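PDB 3K1G: dipeptide Epimerase from Enterococcus faecalis V583, which is a magnesium-binding member of the enolase superfamily, in the mandelate racemase and muconate lactonizing enzyme group, pairing an N-terminal capping domain with a modified TIM barrel. Local coordinates for residues L158-G163 and L186-N191; E17-A22 and D132-I137; I290-E295 and L319-G324. All blocks are in the same frame, centred on the assembly; numbering follows the deposited sequence.

Interaction 1: residues L158-G163 and L186-N191; sequences LKIKVG and LRLDAN. With MG (magnesium ion), chain L; TYR (tyrosine), chain J; SER (serine), chain I.
I160 and L188 lie side by side on one face of two parallel strands, and L188 CD2 presses on I160 CB in a tight contact of 3.5 Å. L186 CD2 lies next to it, touching L158 CB at 3.7 Å. Helices 166-180 (I176, V173) and 140-153 (M143, A147) cover this apolar face. Backbone bonds join the strands, from R187 N to L158 O, I160 N to R187 O, D189 N to I160 O and V162 N to D189 O. The face of K159, K161 and D189 is polar and hydrated: water 1 links V162 O to N191 OD1, water 2 donates to D189 OD1, and G163 is the partly exposed end. K159 is fully extended (chi1 -176°), which carries NZ to TYR O at 2.8 Å; D318 and E215 hold it by salt bridges. K161 instead bends at chi2 (-73°), and its NZ stands above the carboxylate plane of D189, 2.7 Å from OD2. The same NZ meets N191 OD1 in the carbonyl plane, on a lone pair, at 2.8 Å; N191 ND2 bonds to E241 and TYR OXT. D189 OD2 also binds the magnesium ion at 2.2 Å, alongside E215, D240, TYR OXT and water 2, while OD1 takes N191 N in an Asx turn. This is a beta-alpha-beta crossover of the enolase-superfamily barrel, its strand ends carrying a metal site and paired lysines.

Interaction 2: residues E17-A22 and D132-I137; sequences ETFTIA and DITLGI. With TYR (tyrosine), chain J; SER (serine), chain I.
F19 has CG anti to its backbone nitrogen (chi1 -173°), which brings the ring to T134 and G136, while I137 sends CG1 beside its own nitrogen (chi1 -60°) and runs on extended toward I21 and A22. The F19 ring meets T134 at an edge, CZ lying 3.9 Å from T134 CG2, and the two side chains cross at about a right angle. G136 passes obliquely by the same ring, its CA 3.6 Å from F19 CE1. At the far end I137 CD1 packs against the backbone, 3.4 Å from A22 N. One direct hydrogen bond crosses, from I137 N to T20 O at 2.9 Å. Water 3 makes a second link, donating to I137 O and accepting weakly from T20 N. The ligands lie beyond F19 and I21: the F19 edge also faces TYR CD1, and I21 CD1 reaches that atom at 3.6 Å. T134 OG1 comes to 2.9 Å from SER N and has D320 as its hydrogen-bond partner. On the side of the N-terminal sheet, T18, F19 and T20 pack on E27, I26 and T25 of strand 24-38, whereas strand 128-135 lies beside strand 157-161 in the barrel, with L135 turned to helix 140-153.

Interaction 3: residues I290-E295 and L319-G324; sequences IGCMAE and LDATFG. With TYR (tyrosine), chain J; SER (serine), chain I.
C292 SG sits between D320 and A321, 3.5 Å from D320 OD1 and 3.8 Å from A321 CB. Its chi1 of 62° puts the sulfur between the backbone nitrogen and the carbonyl carbon, turned to segment 319-324. Farther along, L319 CD2 packs on the backbone, 3.5 Å from G291 O, and L319 CG rests against I290 CG2. A321 CB also lies 3.7 Å from M293 O. No direct hydrogen bond crosses; water 4 bridges the two segments instead, donating to A294 O and A321 O.

The next layer is the joined SER and TYR. C292 O accepts from TYR N, the amide between them, at 2.8 Å, and D320 OD1 takes SER N at 3.0 Å, with a weak second bond to OD2. E295 OE1 receives the TYR hydroxyl at 2.6 Å, while A294 CB lies 3.3 Å from TYR CZ. M293, bent at chi2, lays SD near TYR CD2 and CE2.

Further out, the hydroxyl OG1 of T134 binds D320 OD2 and steadies the carboxylate beside SER N. E296 holds M293 N, and T131 holds L319 N. Helix 298-310 backs the contact, with I301 against C292 and A321, and A304 against L319. Both segments are loops following barrel strands 287-290 and 314-317, and together they line the ligand pocket at the C-terminal mouth of a TIM-barrel-like domain.

Overall arrangement
Interactions 1 and 3 are buried and lie wholly within the barrel domain, whereas interaction 2 is partly buried and brings strand 3-21 of the N-terminal sheet to the barrel. Strand pairing dominates interaction 1, with charged groups around magnesium on one face and apolar side chains against helices on the other. Interaction 3, made by loops, relies on van der Waals contact and one bridging water. Interaction 2 combines a ring, a single backbone bond and a water. Strands 128-135 and 157-161 are neighbours, linking 2 to 1 also through the R187 to D132 salt bridge; I133 on F323 links 2 to 3. Interactions 1 and 3 do not touch, yet all three reach the same TYR and SER.

Interaction 1: residues L158-G163 and L186-N191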
loop_
_atom_site.group_PDB
_atom_site.type_symbol
_atom_site.label_atom_id
_atom_site.label_comp_id
_atom_site.label_asym_id
_atom_site.label_seq_id
_atom_site.Cartn_x
_atom_site.Cartn_y
_atom_site.Cartn_z
ATOM N N LEU A 158 10.484 -1.037 11.521
ATOM C CA LEU A 158 10.080 0.349 11.469
ATOM C C LEU A 158 10.412 0.927 10.109
ATOM O O LEU A 158 11.493 0.686 9.567
ATOM C CB LEU A 158 10.790 1.156 12.559
ATOM C CG LEU A 158 10.594 0.671 13.998
ATOM C CD1 LEU A 158 11.317 1.609 14.947
ATOM C CD2 LEU A 158 9.117 0.616 14.333
ATOM N N LYS A 159 9.459 1.662 9.546
ATOM C CA LYS A 159 9.671 2.312 8.265
ATOM C C LYS A 159 10.012 3.752 8.644
ATOM O O LYS A 159 9.255 4.410 9.353
ATOM C CB LYS A 159 8.400 2.256 7.401
ATOM C CG LYS A 159 8.583 2.846 6.002
ATOM C CD LYS A 159 7.421 2.493 5.081
ATOM C CE LYS A 159 7.637 3.053 3.688
ATOM N NZ LYS A 159 6.587 2.600 2.732
ATOM N N ILE A 160 11.163 4.226 8.185
ATOM C CA ILE A 160 11.619 5.568 8.509
ATOM C C ILE A 160 11.695 6.459 7.281
ATOM O O ILE A 160 12.415 6.159 6.334
ATOM C CB ILE A 160 13.012 5.511 9.172
ATOM C CG1 ILE A 160 12.946 4.622 10.417
ATOM C CG2 ILE A 160 13.492 6.920 9.511
ATOM C CD1 ILE A 160 14.300 4.292 11.004
ATOM N N LYS A 161 10.955 7.564 7.314
ATOM C CA LYS A 161 10.936 8.507 6.202
ATOM C C LYS A 161 12.098 9.493 6.277
ATOM O O LYS A 161 12.491 9.925 7.360
ATOM C CB LYS A 161 9.607 9.274 6.192
ATOM C CG LYS A 161 8.388 8.415 5.866
ATOM C CD LYS A 161 8.370 8.056 4.387
ATOM C CE LYS A 161 7.113 7.288 4.009
ATOM N NZ LYS A 161 7.077 6.997 2.549
ATOM N N VAL A 162 12.638 9.845 5.114
ATOM C CA VAL A 162 13.753 10.773 5.023
ATOM C C VAL A 162 13.638 11.470 3.680
ATOM O O VAL A 162 12.903 11.006 2.807
ATOM C CB VAL A 162 15.121 10.032 5.082
ATOM C CG1 VAL A 162 15.257 9.280 6.399
ATOM C CG2 VAL A 162 15.249 9.072 3.910
ATOM N N GLY A 163 14.353 12.578 3.512
ATOM C CA GLY A 163 14.295 13.294 2.251
ATOM C C GLY A 163 14.557 14.791 2.280
ATOM O O GLY A 163 14.368 15.465 1.264
ATOM N N LEU A 186 15.012 -2.015 10.276
ATOM C CA LEU A 186 14.743 -0.643 9.876
ATOM C C LEU A 186 14.808 -0.473 8.370
ATOM O O LEU A 186 15.862 -0.657 7.758
ATOM C CB LEU A 186 15.749 0.312 10.525
ATOM C CG LEU A 186 15.810 0.349 12.055
ATOM C CD1 LEU A 186 16.907 1.301 12.486
ATOM C CD2 LEU A 186 14.469 0.786 12.625
ATOM N N ARG A 187 13.668 -0.134 7.775
ATOM C CA ARG A 187 13.594 0.105 6.341
ATOM C C ARG A 187 13.506 1.623 6.178
ATOM O O ARG A 187 12.928 2.304 7.016
ATOM C CB ARG A 187 12.361 -0.594 5.744
ATOM C CG ARG A 187 11.114 -0.531 6.626
ATOM C CD ARG A 187 9.993 -1.461 6.141
ATOM N NE ARG A 187 10.435 -2.844 5.971
ATOM C CZ ARG A 187 9.654 -3.911 6.113
ATOM N NH1 ARG A 187 8.372 -3.774 6.438
ATOM N NH2 ARG A 187 10.153 -5.122 5.920
ATOM N N LEU A 188 14.098 2.155 5.115
ATOM C CA LEU A 188 14.064 3.591 4.892
ATOM C C LEU A 188 13.368 3.914 3.584
ATOM O O LEU A 188 13.533 3.201 2.595
ATOM C CB LEU A 188 15.481 4.164 4.852
ATOM C CG LEU A 188 16.387 3.917 6.054
ATOM C CD1 LEU A 188 17.694 4.645 5.830
ATOM C CD2 LEU A 188 15.718 4.399 7.324
ATOM N N ASP A 189 12.606 5.003 3.590
ATOM C CA ASP A 189 11.869 5.465 2.419
ATOM C C ASP A 189 12.217 6.944 2.199
ATOM O O ASP A 189 11.897 7.781 3.039
ATOM C CB ASP A 189 10.370 5.318 2.682
ATOM C CG ASP A 189 9.539 5.437 1.422
ATOM O OD1 ASP A 189 10.036 5.997 0.424
ATOM O OD2 ASP A 189 8.382 4.969 1.439
ATOM N N ALA A 190 12.867 7.260 1.080
ATOM C CA ALA A 190 13.263 8.636 0.778
ATOM C C ALA A 190 12.387 9.324 -0.276
ATOM O O ALA A 190 12.710 10.418 -0.758
ATOM C CB ALA A 190 14.720 8.663 0.325
ATOM N N ASN A 191 11.287 8.675 -0.632
ATOM C CA ASN A 191 10.360 9.199 -1.626
ATOM C C ASN A 191 10.972 10.067 -2.714
ATOM O O ASN A 191 10.632 11.236 -2.844
ATOM C CB ASN A 191 9.224 9.966 -0.944
ATOM C CG ASN A 191 8.254 9.046 -0.224
ATOM O OD1 ASN A 191 8.271 8.939 1.001
ATOM N ND2 ASN A 191 7.401 8.363 -0.993
HETATM MG MG MG L . 7.484 4.331 -0.461
HETATM N N TYR J . 2.744 5.255 2.049
HETATM C CA TYR J . 3.451 5.973 0.988
HETATM C C TYR J . 4.789 5.327 0.650
HETATM O O TYR J . 5.006 4.169 1.061
HETATM C CB TYR J . 3.681 7.435 1.387
HETATM C CG TYR J . 2.424 8.275 1.419
HETATM C CD1 TYR J . 2.293 9.319 2.330
HETATM C CD2 TYR J . 1.365 8.031 0.538
HETATM C CE1 TYR J . 1.143 10.102 2.372
HETATM C CE2 TYR J . 0.204 8.808 0.574
HETATM C CZ TYR J . 0.104 9.841 1.497
HETATM O OH TYR J . -1.037 10.605 1.567
HETATM O OXT TYR J . 5.596 5.993 -0.040
HETATM N N SER I . 3.231 3.778 5.413
HETATM C CA SER I . 2.437 4.256 4.239
HETATM C C SER I . 3.296 5.025 3.237
HETATM O O SER I . 4.439 5.391 3.531
HETATM C CB SER I . 1.267 5.131 4.714
HETATM O OG SER I . 1.697 6.118 5.636
HETATM O O HOH W 1 9.889 10.427 2.584
HETATM O O HOH W 2 8.695 5.364 -1.704
#

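Interaction 2: residues E17-A22 and D132-I137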
loop_
_atom_site.group_PDB
_atom_site.type_symbol
_atom_site.label_atom_id
_atom_site.label_comp_id
_atom_site.label_asym_id
_atom_site.label_seq_id
_atom_site.Cartn_x
_atom_site.Cartn_y
_atom_site.Cartn_z
ATOM N N GLU A 17 -2.195 12.609 14.080
ATOM C CA GLU A 17 -1.026 13.486 14.000
ATOM C C GLU A 17 -0.823 13.818 12.534
ATOM O O GLU A 17 -1.223 13.042 11.664
ATOM C CB GLU A 17 0.234 12.774 14.514
ATOM C CG GLU A 17 0.097 12.107 15.875
ATOM C CD GLU A 17 1.271 11.184 16.194
ATOM O OE1 GLU A 17 1.507 10.230 15.420
ATOM O OE2 GLU A 17 1.955 11.408 17.218
ATOM N N THR A 18 -0.204 14.960 12.253
ATOM C CA THR A 18 0.053 15.338 10.869
ATOM C C THR A 18 1.244 14.518 10.363
ATOM O O THR A 18 2.341 14.578 10.921
ATOM C CB THR A 18 0.356 16.854 10.737
ATOM O OG1 THR A 18 1.487 17.196 11.547
ATOM C CG2 THR A 18 -0.844 17.672 11.183
ATOM N N PHE A 19 1.012 13.741 9.312
ATOM C CA PHE A 19 2.038 12.886 8.730
ATOM C C PHE A 19 2.820 13.670 7.679
ATOM O O PHE A 19 2.239 14.450 6.925
ATOM C CB PHE A 19 1.363 11.660 8.102
ATOM C CG PHE A 19 2.320 10.607 7.618
ATOM C CD1 PHE A 19 3.210 9.998 8.498
ATOM C CD2 PHE A 19 2.314 10.204 6.286
ATOM C CE1 PHE A 19 4.081 9.000 8.056
ATOM C CE2 PHE A 19 3.178 9.209 5.834
ATOM C CZ PHE A 19 4.064 8.605 6.720
ATOM N N THR A 20 4.135 13.462 7.630
ATOM C CA THR A 20 4.977 14.174 6.675
ATOM C C THR A 20 6.034 13.301 5.994
ATOM O O THR A 20 6.740 12.531 6.650
ATOM C CB THR A 20 5.709 15.353 7.364
ATOM O OG1 THR A 20 4.759 16.170 8.061
ATOM C CG2 THR A 20 6.438 16.208 6.333
ATOM N N ILE A 21 6.144 13.439 4.675
ATOM C CA ILE A 21 7.127 12.698 3.894
ATOM C C ILE A 21 7.822 13.659 2.938
ATOM O O ILE A 21 7.482 14.840 2.882
ATOM C CB ILE A 21 6.474 11.543 3.087
ATOM C CG1 ILE A 21 5.521 12.100 2.025
ATOM C CG2 ILE A 21 5.731 10.614 4.039
ATOM C CD1 ILE A 21 5.089 11.061 0.993
ATOM N N ALA A 22 8.787 13.161 2.176
ATOM C CA ALA A 22 9.529 14.013 1.257
ATOM C C ALA A 22 8.659 14.722 0.223
ATOM O O ALA A 22 8.984 15.832 -0.207
ATOM C CB ALA A 22 10.601 13.201 0.553
ATOM N N ASP A 132 4.920 -3.402 9.548
ATOM C CA ASP A 132 5.824 -2.486 10.205
ATOM C C ASP A 132 4.906 -1.321 10.568
ATOM O O ASP A 132 3.677 -1.438 10.488
ATOM C CB ASP A 132 6.919 -2.010 9.230
ATOM C CG ASP A 132 6.354 -1.303 7.994
ATOM O OD1 ASP A 132 5.273 -0.685 8.107
ATOM O OD2 ASP A 132 6.999 -1.346 6.915
ATOM N N ILE A 133 5.498 -0.212 10.988
ATOM C CA ILE A 133 4.747 0.993 11.299
ATOM C C ILE A 133 5.707 2.083 10.854
ATOM O O ILE A 133 6.916 1.978 11.075
ATOM C CB ILE A 133 4.403 1.107 12.800
ATOM C CG1 ILE A 133 3.389 2.237 13.002
ATOM C CG2 ILE A 133 5.666 1.358 13.626
ATOM C CD1 ILE A 133 2.726 2.241 14.376
ATOM N N THR A 134 5.184 3.109 10.198
ATOM C CA THR A 134 6.028 4.174 9.681
ATOM C C THR A 134 6.246 5.340 10.640
ATOM O O THR A 134 5.448 5.574 11.552
ATOM C CB THR A 134 5.453 4.717 8.346
ATOM O OG1 THR A 134 5.248 3.627 7.439
ATOM C CG2 THR A 134 6.413 5.705 7.705
ATOM N N LEU A 135 7.358 6.040 10.435
ATOM C CA LEU A 135 7.708 7.210 11.225
ATOM C C LEU A 135 7.893 8.335 10.223
ATOM O O LEU A 135 8.826 8.314 9.414
ATOM C CB LEU A 135 9.013 6.992 11.998
ATOM C CG LEU A 135 9.070 5.912 13.077
ATOM C CD1 LEU A 135 10.442 5.939 13.719
ATOM C CD2 LEU A 135 7.995 6.142 14.122
ATOM N N GLY A 136 6.985 9.305 10.262
ATOM C CA GLY A 136 7.061 10.433 9.352
ATOM C C GLY A 136 8.256 11.309 9.655
ATOM O O GLY A 136 8.692 11.390 10.803
ATOM N N ILE A 137 8.781 11.963 8.623
ATOM C CA ILE A 137 9.936 12.829 8.770
ATOM C C ILE A 137 9.721 13.747 9.959
ATOM O O ILE A 137 8.595 14.169 10.227
ATOM C CB ILE A 137 10.164 13.680 7.501
ATOM C CG1 ILE A 137 10.408 12.759 6.305
ATOM C CG2 ILE A 137 11.343 14.623 7.703
ATOM C CD1 ILE A 137 10.704 13.488 5.012
HETATM N N TYR J . 2.744 5.255 2.049
HETATM C CA TYR J . 3.451 5.973 0.988
HETATM C C TYR J . 4.789 5.327 0.650
HETATM O O TYR J . 5.006 4.169 1.061
HETATM C CB TYR J . 3.681 7.435 1.387
HETATM C CG TYR J . 2.424 8.275 1.419
HETATM C CD1 TYR J . 2.293 9.319 2.330
HETATM C CD2 TYR J . 1.365 8.031 0.538
HETATM C CE1 TYR J . 1.143 10.102 2.372
HETATM C CE2 TYR J . 0.204 8.808 0.574
HETATM C CZ TYR J . 0.104 9.841 1.497
HETATM O OH TYR J . -1.037 10.605 1.567
HETATM O OXT TYR J . 5.596 5.993 -0.040
HETATM N N SER I . 3.231 3.778 5.413
HETATM C CA SER I . 2.437 4.256 4.239
HETATM C C SER I . 3.296 5.025 3.237
HETATM O O SER I . 4.439 5.391 3.531
HETATM C CB SER I . 1.267 5.131 4.714
HETATM O OG SER I . 1.697 6.118 5.636
HETATM O O HOH W 3 5.624 13.541 9.992
#

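Interaction 3: residues I290-E295 and L319-G324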
loop_
_atom_site.group_PDB
_atom_site.type_symbol
_atom_site.label_atom_id
_atom_site.label_comp_id
_atom_site.label_asym_id
_atom_site.label_seq_id
_atom_site.Cartn_x
_atom_site.Cartn_y
_atom_site.Cartn_z
ATOM N N ILE A 290 3.695 -5.164 0.397
ATOM C CA ILE A 290 2.388 -4.563 0.142
ATOM C C ILE A 290 2.304 -3.279 0.970
ATOM O O ILE A 290 2.413 -3.323 2.200
ATOM C CB ILE A 290 1.227 -5.524 0.548
ATOM C CG1 ILE A 290 -0.128 -4.892 0.227
ATOM C CG2 ILE A 290 1.285 -5.837 2.025
ATOM C CD1 ILE A 290 -0.637 -5.161 -1.174
ATOM N N GLY A 291 2.126 -2.145 0.293
ATOM C CA GLY A 291 2.037 -0.868 0.980
ATOM C C GLY A 291 0.637 -0.275 1.009
ATOM O O GLY A 291 -0.360 -0.961 0.733
ATOM N N CYS A 292 0.558 1.008 1.345
ATOM C CA CYS A 292 -0.723 1.699 1.417
ATOM C C CYS A 292 -0.527 3.201 1.275
ATOM O O CYS A 292 0.600 3.691 1.317
ATOM C CB CYS A 292 -1.430 1.392 2.750
ATOM S SG CYS A 292 -0.564 1.931 4.291
ATOM N N MET A 293 -1.627 3.919 1.064
ATOM C CA MET A 293 -1.589 5.373 0.955
ATOM C C MET A 293 -2.026 5.829 2.338
ATOM O O MET A 293 -2.746 5.101 3.020
ATOM C CB MET A 293 -2.593 5.878 -0.087
ATOM C CG MET A 293 -2.365 5.369 -1.495
ATOM S SD MET A 293 -0.813 5.930 -2.186
ATOM C CE MET A 293 -1.332 6.579 -3.773
ATOM N N ALA A 294 -1.593 7.014 2.756
ATOM C CA ALA A 294 -1.966 7.530 4.064
ATOM C C ALA A 294 -3.472 7.817 4.156
ATOM O O ALA A 294 -4.064 7.729 5.240
ATOM C CB ALA A 294 -1.164 8.805 4.373
ATOM N N GLU A 295 -4.088 8.131 3.015
ATOM C CA GLU A 295 -5.519 8.445 2.970
ATOM C C GLU A 295 -6.485 7.269 3.040
ATOM O O GLU A 295 -7.667 7.460 3.334
ATOM C CB GLU A 295 -5.859 9.248 1.710
ATOM C CG GLU A 295 -5.077 10.529 1.548
ATOM C CD GLU A 295 -3.929 10.367 0.585
ATOM O OE1 GLU A 295 -3.185 9.372 0.716
ATOM O OE2 GLU A 295 -3.770 11.238 -0.300
ATOM N N LEU A 319 1.225 -1.884 6.139
ATOM C CA LEU A 319 -0.206 -1.619 6.220
ATOM C C LEU A 319 -0.484 -0.982 7.574
ATOM O O LEU A 319 -1.011 -1.621 8.483
ATOM C CB LEU A 319 -0.981 -2.935 6.088
ATOM C CG LEU A 319 -0.715 -3.727 4.805
ATOM C CD1 LEU A 319 -1.492 -5.033 4.827
ATOM C CD2 LEU A 319 -1.098 -2.888 3.604
ATOM N N ASP A 320 -0.132 0.294 7.688
ATOM C CA ASP A 320 -0.278 1.042 8.930
ATOM C C ASP A 320 -1.200 2.257 8.827
ATOM O O ASP A 320 -1.215 3.103 9.723
ATOM C CB ASP A 320 1.105 1.515 9.380
ATOM C CG ASP A 320 1.792 2.353 8.326
ATOM O OD1 ASP A 320 1.323 2.346 7.165
ATOM O OD2 ASP A 320 2.807 3.012 8.646
ATOM N N ALA A 321 -1.965 2.348 7.744
ATOM C CA ALA A 321 -2.859 3.485 7.562
ATOM C C ALA A 321 -3.909 3.616 8.674
ATOM O O ALA A 321 -4.210 4.727 9.116
ATOM C CB ALA A 321 -3.543 3.401 6.192
ATOM N N THR A 322 -4.453 2.496 9.146
ATOM C CA THR A 322 -5.479 2.555 10.186
ATOM C C THR A 322 -4.955 2.918 11.576
ATOM O O THR A 322 -5.747 3.180 12.486
ATOM C CB THR A 322 -6.232 1.226 10.322
ATOM O OG1 THR A 322 -5.389 0.272 10.976
ATOM C CG2 THR A 322 -6.646 0.696 8.954
ATOM N N PHE A 323 -3.635 2.926 11.741
ATOM C CA PHE A 323 -3.030 3.245 13.035
ATOM C C PHE A 323 -3.108 4.735 13.349
ATOM O O PHE A 323 -3.057 5.137 14.513
ATOM C CB PHE A 323 -1.561 2.801 13.075
ATOM C CG PHE A 323 -1.354 1.327 12.823
ATOM C CD1 PHE A 323 -2.363 0.406 13.097
ATOM C CD2 PHE A 323 -0.132 0.860 12.347
ATOM C CE1 PHE A 323 -2.160 -0.958 12.904
ATOM C CE2 PHE A 323 0.086 -0.509 12.147
ATOM C CZ PHE A 323 -0.931 -1.418 12.428
ATOM N N GLY A 324 -3.221 5.553 12.311
ATOM C CA GLY A 324 -3.301 6.984 12.524
ATOM C C GLY A 324 -4.705 7.546 12.428
ATOM O O GLY A 324 -4.869 8.762 12.477
HETATM N N TYR J . 2.744 5.255 2.049
HETATM C CA TYR J . 3.451 5.973 0.988
HETATM C C TYR J . 4.789 5.327 0.650
HETATM O O TYR J . 5.006 4.169 1.061
HETATM C CB TYR J . 3.681 7.435 1.387
HETATM C CG TYR J . 2.424 8.275 1.419
HETATM C CD1 TYR J . 2.293 9.319 2.330
HETATM C CD2 TYR J . 1.365 8.031 0.538
HETATM C CE1 TYR J . 1.143 10.102 2.372
HETATM C CE2 TYR J . 0.204 8.808 0.574
HETATM C CZ TYR J . 0.104 9.841 1.497
HETATM O OH TYR J . -1.037 10.605 1.567
HETATM O OXT TYR J . 5.596 5.993 -0.040
HETATM N N SER I . 3.231 3.778 5.413
HETATM C CA SER I . 2.437 4.256 4.239
HETATM C C SER I . 3.296 5.025 3.237
HETATM O O SER I . 4.439 5.391 3.531
HETATM C CB SER I . 1.267 5.131 4.714
HETATM O OG SER I . 1.697 6.118 5.636
HETATM O O HOH W 4 -3.086 6.999 7.960
#